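Local coordinates for protein 1,3-alpha-isomaltosidase (Kribbella flavida DSM 17836, PDB 5X3I) that hydrolyses the alpha-1,3-glucosidic linkages of the cyclic tetrasaccharide cyclobis-(1-6)-alpha-nigerosyl inside the cell, yielding isomaltose, at residues 374-377 with 378-382; 500-503 with 504-508; 597-600 with 601-604; 732-735 with 736-739. The protein carries 1 engineered substitution. All blocks are in the same frame, centred on the assembly; numbering follows the deposited sequence.

Contact 1: 374-377 with 378-382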
# COMPACT_ATOMS: atom_id res chain seq x y z
N ASP A 374 -1.15 3.89 -33.29
CA ASP A 374 0.02 3.03 -33.48
C ASP A 374 0.84 2.90 -32.20
O ASP A 374 1.87 3.53 -32.08
CB ASP A 374 0.87 3.57 -34.63
CG ASP A 374 1.88 2.56 -35.14
OD1 ASP A 374 2.15 1.56 -34.45
OD2 ASP A 374 2.42 2.77 -36.25
N PRO A 375 0.39 2.09 -31.25
CA PRO A 375 1.10 2.04 -29.97
C PRO A 375 2.54 1.49 -30.06
O PRO A 375 3.38 1.94 -29.30
CB PRO A 375 0.22 1.12 -29.11
CG PRO A 375 -0.67 0.41 -30.08
CD PRO A 375 -0.90 1.38 -31.19
N LYS A 376 2.81 0.57 -30.99
CA LYS A 376 4.17 0.07 -31.16
C LYS A 376 5.12 1.19 -31.61
O LYS A 376 6.23 1.28 -31.13
CB LYS A 376 4.21 -1.09 -32.16
CG LYS A 376 5.64 -1.56 -32.48
CD LYS A 376 5.68 -2.85 -33.29
CE LYS A 376 7.07 -3.08 -33.92
NZ LYS A 376 8.19 -2.98 -32.92
N ALA A 377 4.66 2.04 -32.53
CA ALA A 377 5.49 3.15 -32.98
C ALA A 377 5.76 4.12 -31.84
O ALA A 377 6.87 4.61 -31.70
CB ALA A 377 4.82 3.88 -34.15
N MET A 378 4.75 4.39 -31.02
CA MET A 378 4.94 5.26 -29.86
C MET A 378 6.01 4.70 -28.93
O MET A 378 6.93 5.40 -28.53
CB MET A 378 3.62 5.45 -29.10
CG MET A 378 3.78 6.28 -27.82
SD MET A 378 2.33 6.25 -26.75
CE MET A 378 2.20 4.51 -26.39
N ILE A 379 5.89 3.42 -28.61
CA ILE A 379 6.80 2.78 -27.67
C ILE A 379 8.20 2.66 -28.26
O ILE A 379 9.18 2.86 -27.56
CB ILE A 379 6.28 1.39 -27.24
CG1 ILE A 379 4.98 1.53 -26.45
CG2 ILE A 379 7.31 0.64 -26.42
CD1 ILE A 379 4.26 0.21 -26.21
N ASP A 380 8.30 2.35 -29.55
CA ASP A 380 9.60 2.27 -30.19
C ASP A 380 10.31 3.63 -30.12
O ASP A 380 11.48 3.68 -29.80
CB ASP A 380 9.46 1.80 -31.64
CG ASP A 380 9.08 0.33 -31.74
OD1 ASP A 380 9.07 -0.37 -30.71
OD2 ASP A 380 8.79 -0.13 -32.86
N GLU A 381 9.58 4.72 -30.36
CA GLU A 381 10.20 6.04 -30.27
C GLU A 381 10.64 6.36 -28.85
O GLU A 381 11.74 6.86 -28.66
CB GLU A 381 9.26 7.14 -30.78
CG GLU A 381 9.81 8.57 -30.58
CD GLU A 381 11.13 8.84 -31.34
OE1 GLU A 381 11.46 8.11 -32.29
OE2 GLU A 381 11.84 9.80 -30.99
N LEU A 382 9.80 6.07 -27.86
CA LEU A 382 10.16 6.31 -26.47
C LEU A 382 11.41 5.50 -26.10
O LEU A 382 12.33 6.02 -25.49
CB LEU A 382 8.99 5.97 -25.52
CG LEU A 382 7.75 6.86 -25.63
CD1 LEU A 382 6.65 6.42 -24.70
CD2 LEU A 382 8.10 8.32 -25.36
O HOH W 1 7.89 -3.61 -30.57
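Asp-380 N donates to Lys-376 O at 2.8 Å, an i to i+4 bond in the first turns of an alpha-helix, 375-384, which joins strands 330-333 and 388-393 of the TIM barrel. The same two residues meet again through their side chains in a salt bridge. The aliphatic part of Lys-376 runs out with CG opposite the backbone N (chi1 174°) and bends only at its last torsion, which brings NZ to 2.9 Å from Asp-380 OD2. The ammonium uses the syn lone pair of that oxygen. Asp-374 suits the N-cap because its short carboxylate can fold back on the first turn: OD1 accepts from Ala-377 N at 3.2 Å, met from above the carboxylate plane. Pro-375 follows well, since the first turn of a helix asks no N-H of it, while its carbonyl still accepts from Ile-379 N. Facing the barrel, Met-378, long and flexible, reaches helix 311-323 and Ile-333, and Leu-382 covers Val-331, while Lys-376 and Asp-380 lie on a more exposed side. The branched Ile-379 folds back over the first turn, its CG1 lying 3.3 Å from Pro-375 O.

Contact 2: 500-503 with 504-508. With SO4 (sulfate ion), chain I.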
# COMPACT_ATOMS: atom_id res chain seq x y z
N TYR A 500 -0.20 -10.86 -6.23
CA TYR A 500 -0.50 -9.98 -7.36
C TYR A 500 0.78 -9.40 -7.97
O TYR A 500 1.02 -9.56 -9.15
CB TYR A 500 -1.45 -8.87 -6.89
CG TYR A 500 -1.76 -7.75 -7.85
CD1 TYR A 500 -1.93 -7.97 -9.21
CD2 TYR A 500 -1.96 -6.46 -7.37
CE1 TYR A 500 -2.25 -6.92 -10.06
CE2 TYR A 500 -2.26 -5.42 -8.21
CZ TYR A 500 -2.42 -5.64 -9.55
OH TYR A 500 -2.75 -4.58 -10.35
N ALA A 501 1.60 -8.76 -7.15
CA ALA A 501 2.91 -8.29 -7.56
C ALA A 501 3.76 -9.40 -8.19
O ALA A 501 4.33 -9.23 -9.27
CB ALA A 501 3.64 -7.67 -6.38
N ARG A 502 3.84 -10.51 -7.48
CA ARG A 502 4.61 -11.67 -7.91
C ARG A 502 4.15 -12.16 -9.29
O ARG A 502 4.97 -12.52 -10.13
CB ARG A 502 4.49 -12.79 -6.86
CG ARG A 502 5.22 -14.09 -7.19
CD ARG A 502 4.28 -15.13 -7.77
NE ARG A 502 4.96 -16.38 -8.07
CZ ARG A 502 5.07 -17.41 -7.23
NH1 ARG A 502 5.72 -18.50 -7.61
NH2 ARG A 502 4.54 -17.34 -6.02
N ALA A 503 2.84 -12.19 -9.51
CA ALA A 503 2.30 -12.68 -10.77
C ALA A 503 2.82 -11.84 -11.94
O ALA A 503 3.23 -12.39 -12.95
CB ALA A 503 0.79 -12.67 -10.75
N PHE A 504 2.81 -10.52 -11.82
CA PHE A 504 3.27 -9.71 -12.93
C PHE A 504 4.80 -9.64 -12.99
O PHE A 504 5.38 -9.53 -14.08
CB PHE A 504 2.60 -8.35 -12.90
CG PHE A 504 1.18 -8.41 -13.42
CD1 PHE A 504 0.91 -8.27 -14.77
CD2 PHE A 504 0.13 -8.71 -12.56
CE1 PHE A 504 -0.38 -8.39 -15.26
CE2 PHE A 504 -1.17 -8.83 -13.06
CZ PHE A 504 -1.42 -8.66 -14.41
N GLY A 505 5.46 -9.77 -11.84
CA GLY A 505 6.90 -9.97 -11.82
C GLY A 505 7.29 -11.17 -12.68
O GLY A 505 8.18 -11.08 -13.52
N ASP A 506 6.58 -12.27 -12.48
CA ASP A 506 6.84 -13.51 -13.20
C ASP A 506 6.54 -13.41 -14.70
O ASP A 506 7.26 -14.00 -15.50
CB ASP A 506 6.04 -14.67 -12.60
CG ASP A 506 6.69 -15.26 -11.36
OD1 ASP A 506 7.81 -14.84 -11.01
OD2 ASP A 506 6.09 -16.15 -10.75
N LEU A 507 5.48 -12.71 -15.07
CA LEU A 507 5.21 -12.44 -16.48
C LEU A 507 6.42 -11.78 -17.15
O LEU A 507 6.88 -12.25 -18.18
CB LEU A 507 3.98 -11.55 -16.65
CG LEU A 507 3.73 -11.09 -18.09
CD1 LEU A 507 3.49 -12.31 -19.00
CD2 LEU A 507 2.57 -10.11 -18.16
N LEU A 508 6.91 -10.72 -16.54
CA LEU A 508 8.07 -9.99 -17.04
C LEU A 508 9.28 -10.92 -17.13
O LEU A 508 9.91 -11.00 -18.18
CB LEU A 508 8.34 -8.78 -16.15
CG LEU A 508 7.37 -7.61 -16.36
CD1 LEU A 508 7.39 -6.65 -15.19
CD2 LEU A 508 7.69 -6.88 -17.69
S SO4 I . 5.63 -20.59 -4.46
O1 SO4 I . 6.81 -19.75 -4.68
O2 SO4 I . 5.10 -21.04 -5.75
O3 SO4 I . 5.99 -21.74 -3.65
O4 SO4 I . 4.63 -19.81 -3.76
O HOH W 2 6.56 -18.82 -10.50
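Arg-502 NE points its N-H at Asp-506 OD2 at 2.9 Å and 164°, a salt bridge one turn along the barrel helix 496-510. The arginine leaves with CG anti to the backbone N (chi1 179°) and bends at chi2, which brings NE beside Asp-506. The carboxylate oxygen lies in the guanidinium plane, yet NE meets it from above the carboxylate plane, the two planes being 85° apart. Water 2 links them again, accepting from Arg-502 NH1 and donating to Asp-506 OD2 at 2.7 Å. Phe-504 brings CE2 to 3.7 Å from Tyr-500 CE1, near the edge of a tyrosine ring it meets obliquely.

Further out, a sulfate accepts from Arg-502 NH1 through O2 at 3.2 Å, and NH2 binds a glycerol, both probably from the crystallisation liquor. A leucine in place of Arg-502 would probably leave Asp-506 OD2 without its charged mate and the sulfate without these donors. The small Ala-503 fits against helix 446-454, whereas Phe-504 meets Phe-468 edge to face. Tyr-500 OH is hydrogen-bonded to the backbone O of Ala-471, the engineered alanine at the inferred nucleophile position, consistent with second-shell support of the active site. Arg-509 binds OD1, setting Asp-506 between two positive charges that would probably keep it ionised.

Contact 3: 597-600 with 601-604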
# COMPACT_ATOMS: atom_id res chain seq x y z
N GLU A 597 -3.90 12.85 -10.31
CA GLU A 597 -5.17 12.13 -10.25
C GLU A 597 -6.11 12.50 -11.40
O GLU A 597 -6.04 13.61 -11.92
CB GLU A 597 -5.86 12.43 -8.91
CG GLU A 597 -7.09 11.60 -8.59
CD GLU A 597 -7.63 11.85 -7.18
OE1 GLU A 597 -7.71 13.02 -6.76
OE2 GLU A 597 -7.96 10.87 -6.51
N PHE A 598 -7.01 11.59 -11.75
CA PHE A 598 -8.08 11.86 -12.70
C PHE A 598 -8.87 13.10 -12.28
O PHE A 598 -9.29 13.20 -11.14
CB PHE A 598 -9.00 10.64 -12.77
CG PHE A 598 -10.20 10.81 -13.65
CD1 PHE A 598 -10.08 10.82 -15.03
CD2 PHE A 598 -11.47 10.91 -13.10
CE1 PHE A 598 -11.19 10.96 -15.83
CE2 PHE A 598 -12.58 11.04 -13.90
CZ PHE A 598 -12.44 11.06 -15.26
N ASN A 599 -8.94 14.08 -13.18
CA ASN A 599 -9.74 15.31 -13.04
C ASN A 599 -11.07 15.41 -13.81
O ASN A 599 -11.59 16.51 -13.96
CB ASN A 599 -8.88 16.54 -13.35
CG ASN A 599 -9.43 17.81 -12.71
OD1 ASN A 599 -10.18 17.76 -11.73
ND2 ASN A 599 -9.06 18.96 -13.26
N HIS A 600 -11.51 14.33 -14.44
CA HIS A 600 -12.65 14.35 -15.38
C HIS A 600 -12.35 15.13 -16.65
O HIS A 600 -13.26 15.64 -17.30
CB HIS A 600 -13.92 14.94 -14.73
CG HIS A 600 -14.36 14.21 -13.50
ND1 HIS A 600 -15.25 13.16 -13.54
CD2 HIS A 600 -14.04 14.38 -12.20
CE1 HIS A 600 -15.45 12.71 -12.31
NE2 HIS A 600 -14.73 13.44 -11.48
N HIS A 601 -11.10 15.18 -17.02
CA HIS A 601 -10.67 15.82 -18.23
C HIS A 601 -11.21 17.22 -18.35
O HIS A 601 -11.60 17.63 -19.39
CB HIS A 601 -11.05 14.98 -19.42
CG HIS A 601 -10.25 13.74 -19.56
ND1 HIS A 601 -8.95 13.75 -19.95
CD2 HIS A 601 -10.56 12.45 -19.32
CE1 HIS A 601 -8.49 12.52 -19.97
NE2 HIS A 601 -9.45 11.71 -19.60
N GLN A 602 -11.21 17.94 -17.24
CA GLN A 602 -11.57 19.32 -17.21
C GLN A 602 -10.40 20.22 -17.57
O GLN A 602 -9.33 19.76 -17.75
CB GLN A 602 -12.07 19.67 -15.81
CG GLN A 602 -13.44 19.12 -15.51
CD GLN A 602 -13.81 19.24 -14.05
OE1 GLN A 602 -12.95 19.30 -13.19
NE2 GLN A 602 -15.09 19.28 -13.77
N LEU A 603 -10.65 21.52 -17.68
CA LEU A 603 -9.61 22.54 -17.79
C LEU A 603 -9.84 23.54 -16.69
O LEU A 603 -10.95 23.83 -16.40
CB LEU A 603 -9.64 23.23 -19.14
CG LEU A 603 -9.40 22.43 -20.42
CD1 LEU A 603 -9.88 23.14 -21.66
CD2 LEU A 603 -7.95 22.02 -20.57
N PRO A 604 -8.80 24.06 -16.06
CA PRO A 604 -7.41 23.79 -16.41
C PRO A 604 -6.96 22.39 -15.97
O PRO A 604 -7.63 21.75 -15.17
CB PRO A 604 -6.65 24.87 -15.65
CG PRO A 604 -7.47 25.08 -14.43
CD PRO A 604 -8.90 24.91 -14.86
O HOH W 3 -8.05 18.26 -15.77
O HOH W 4 -9.61 21.82 -13.16
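Phe-598 and His-601 supply the aromatic side of this turn, CE1 of the phenylalanine lying 3.8 Å from CD2 of the histidine. Their planes stand 82° apart and the centroids are 5.8 Å from each other, an oblique meeting. The side chain of Phe-598 is about 10 Å from that of Asp-536, the inferred proton donor. Within the first four residues the rings pack more closely: His-600 N sits above the centre of the Phe-598 ring, and Phe-598 CE2 over one face of the His-600 imidazole, toward its rim. Both histidines take left-handed helical torsions, and the chain bends sharply here.

The polar links run through water. Asn-599 holds CG anti to the backbone N (chi1 -157°), which carries ND2 to two bridges: water 3, at 2.8 Å from ND2, leads to Gln-602 O, and water 4, at 2.9 Å from ND2, leads to Pro-604 O. Asparagine suits this buried spot, its short amide offering both N-H groups to the two waters. Gln-602 CG rests 3.6 Å from Asn-599 O. The peptide bond before Pro-604 is cis.

The turn belongs to the loop between strand 591-593, last in the barrel's parallel sheet, and helix 610-617. Glu-307, just beyond the first strand, 302-304, accepts from Asn-599 N and His-601 N through OE2, tying this loop across the point where the barrel closes.

Contact 4: 732-735 with 736-739. With SO4 (sulfate ion), chain K.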
# COMPACT_ATOMS: atom_id res chain seq x y z
N ALA A 732 33.21 12.29 4.45
CA ALA A 732 34.41 12.93 3.93
C ALA A 732 35.30 11.97 3.15
O ALA A 732 35.84 12.33 2.12
CB ALA A 732 35.20 13.56 5.06
N SER A 733 35.43 10.75 3.64
CA SER A 733 36.31 9.79 3.01
C SER A 733 35.88 9.41 1.60
O SER A 733 36.71 9.04 0.78
CB SER A 733 36.42 8.53 3.87
OG SER A 733 35.14 8.02 4.17
N ARG A 734 34.58 9.43 1.32
CA ARG A 734 34.09 9.13 -0.01
C ARG A 734 33.74 10.35 -0.87
O ARG A 734 33.22 10.19 -1.98
CB ARG A 734 32.89 8.18 0.08
CG ARG A 734 33.16 6.99 0.99
CD ARG A 734 34.38 6.19 0.57
NE ARG A 734 34.09 5.27 -0.52
CZ ARG A 734 34.88 4.26 -0.87
NH1 ARG A 734 36.01 4.03 -0.21
NH2 ARG A 734 34.54 3.47 -1.89
N TRP A 735 33.97 11.55 -0.36
CA TRP A 735 33.63 12.76 -1.11
C TRP A 735 34.36 12.85 -2.45
O TRP A 735 33.87 13.46 -3.39
CB TRP A 735 33.93 14.00 -0.28
CG TRP A 735 33.80 15.31 -1.00
CD1 TRP A 735 34.77 16.25 -1.16
CD2 TRP A 735 32.63 15.84 -1.64
NE1 TRP A 735 34.29 17.32 -1.86
CE2 TRP A 735 32.98 17.10 -2.17
CE3 TRP A 735 31.33 15.36 -1.83
CZ2 TRP A 735 32.07 17.89 -2.86
CZ3 TRP A 735 30.43 16.15 -2.51
CH2 TRP A 735 30.81 17.40 -3.02
N SER A 736 35.53 12.22 -2.53
CA SER A 736 36.27 12.16 -3.78
C SER A 736 35.42 11.50 -4.86
O SER A 736 35.44 11.91 -6.01
CB SER A 736 37.58 11.40 -3.59
OG SER A 736 38.25 11.23 -4.83
N GLU A 737 34.64 10.49 -4.49
CA GLU A 737 33.79 9.79 -5.45
C GLU A 737 32.52 10.57 -5.79
O GLU A 737 32.03 10.48 -6.91
CB GLU A 737 33.41 8.40 -4.92
CG GLU A 737 34.58 7.57 -4.43
CD GLU A 737 34.21 6.13 -4.11
OE1 GLU A 737 33.00 5.80 -4.05
OE2 GLU A 737 35.13 5.31 -3.92
N LEU A 738 31.96 11.31 -4.83
CA LEU A 738 30.69 11.99 -5.07
C LEU A 738 30.79 13.40 -5.64
O LEU A 738 29.82 13.93 -6.17
CB LEU A 738 29.88 12.08 -3.76
CG LEU A 738 28.97 10.93 -3.33
CD1 LEU A 738 28.02 10.52 -4.45
CD2 LEU A 738 29.75 9.74 -2.81
N GLN A 739 31.98 13.99 -5.56
CA GLN A 739 32.15 15.38 -5.97
C GLN A 739 31.70 15.69 -7.40
O GLN A 739 31.06 16.71 -7.62
CB GLN A 739 33.61 15.80 -5.78
CG GLN A 739 33.83 17.29 -5.91
CD GLN A 739 35.26 17.71 -5.59
OE1 GLN A 739 36.16 16.88 -5.55
NE2 GLN A 739 35.46 19.00 -5.37
S SO4 K . 34.61 9.47 7.36
O1 SO4 K . 35.84 10.20 7.09
O2 SO4 K . 34.03 9.06 6.09
O3 SO4 K . 34.89 8.30 8.18
O4 SO4 K . 33.68 10.33 8.08
O HOH W 5 37.08 11.89 -0.31
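One face of the Trp-735 indole is covered by Gln-739, whose CA lies 3.9 Å from the centroid of the six-membered ring and only 12° off its normal, a CH-pi contact. The glutamine continues over the same surface, its CG reaching 3.6 Å from Trp-735 CZ2, while Leu-738 CB approaches CE3 obliquely. This is the first turn of helix 735-742, which follows strand 728-731 of the C-terminal beta domain. The indole gets there because CG stands opposite the backbone N (chi1 172°), directing the ring forward along the helix; it also touches Ile-704, Val-706 and Cys-730. A serine at Trp-735 would probably uncover Gln-739 and open a gap between the helix and these residues.

The other flat group is the guanidinium of Arg-734. Glu-737 OE2 comes to 2.8 Å from NH2, but over the face of the group, so the salt bridge is one of charges with no N-H aimed at the oxygen. Two bends in the arginine chain, at chi2 and chi3, fold it back to lie alongside the glutamate.

The backbone bonds start the helix: Arg-734 O accepts from Glu-737 N at 2.9 Å, with the donor 53° out of the carbonyl plane, and only weakly from Leu-738 N. Trp-735 O receives Gln-739 N. Before the helix, Ser-733 N donates to O2 of a sulfate, probably from the crystallisation liquor. Water 5 splices that turn to the helix, accepting from Ser-736 N at 2.7 Å and donating to Ala-732 O at 2.8 Å.

The four contacts come in series along the chain, the first three in the catalytic TIM barrel and contact 4 where the C-terminal sheet runs into the last helix. Contact 1 lies on helix 375-384 and contact 2 on helix 496-510, their centres about 24 Å apart. Contact 3 occupies the loop after the eighth strand, about 25 Å between centres from contact 1 and about 31 Å from contact 2. Contact 4 stands well away, its centre about 38 to 46 Å from the others. None touches another. Contacts 2 and 3 approach the active site from different parts of the barrel, through a helix and a loop, whereas contacts 1 and 4 lie on outlying helices away from the annotated sites.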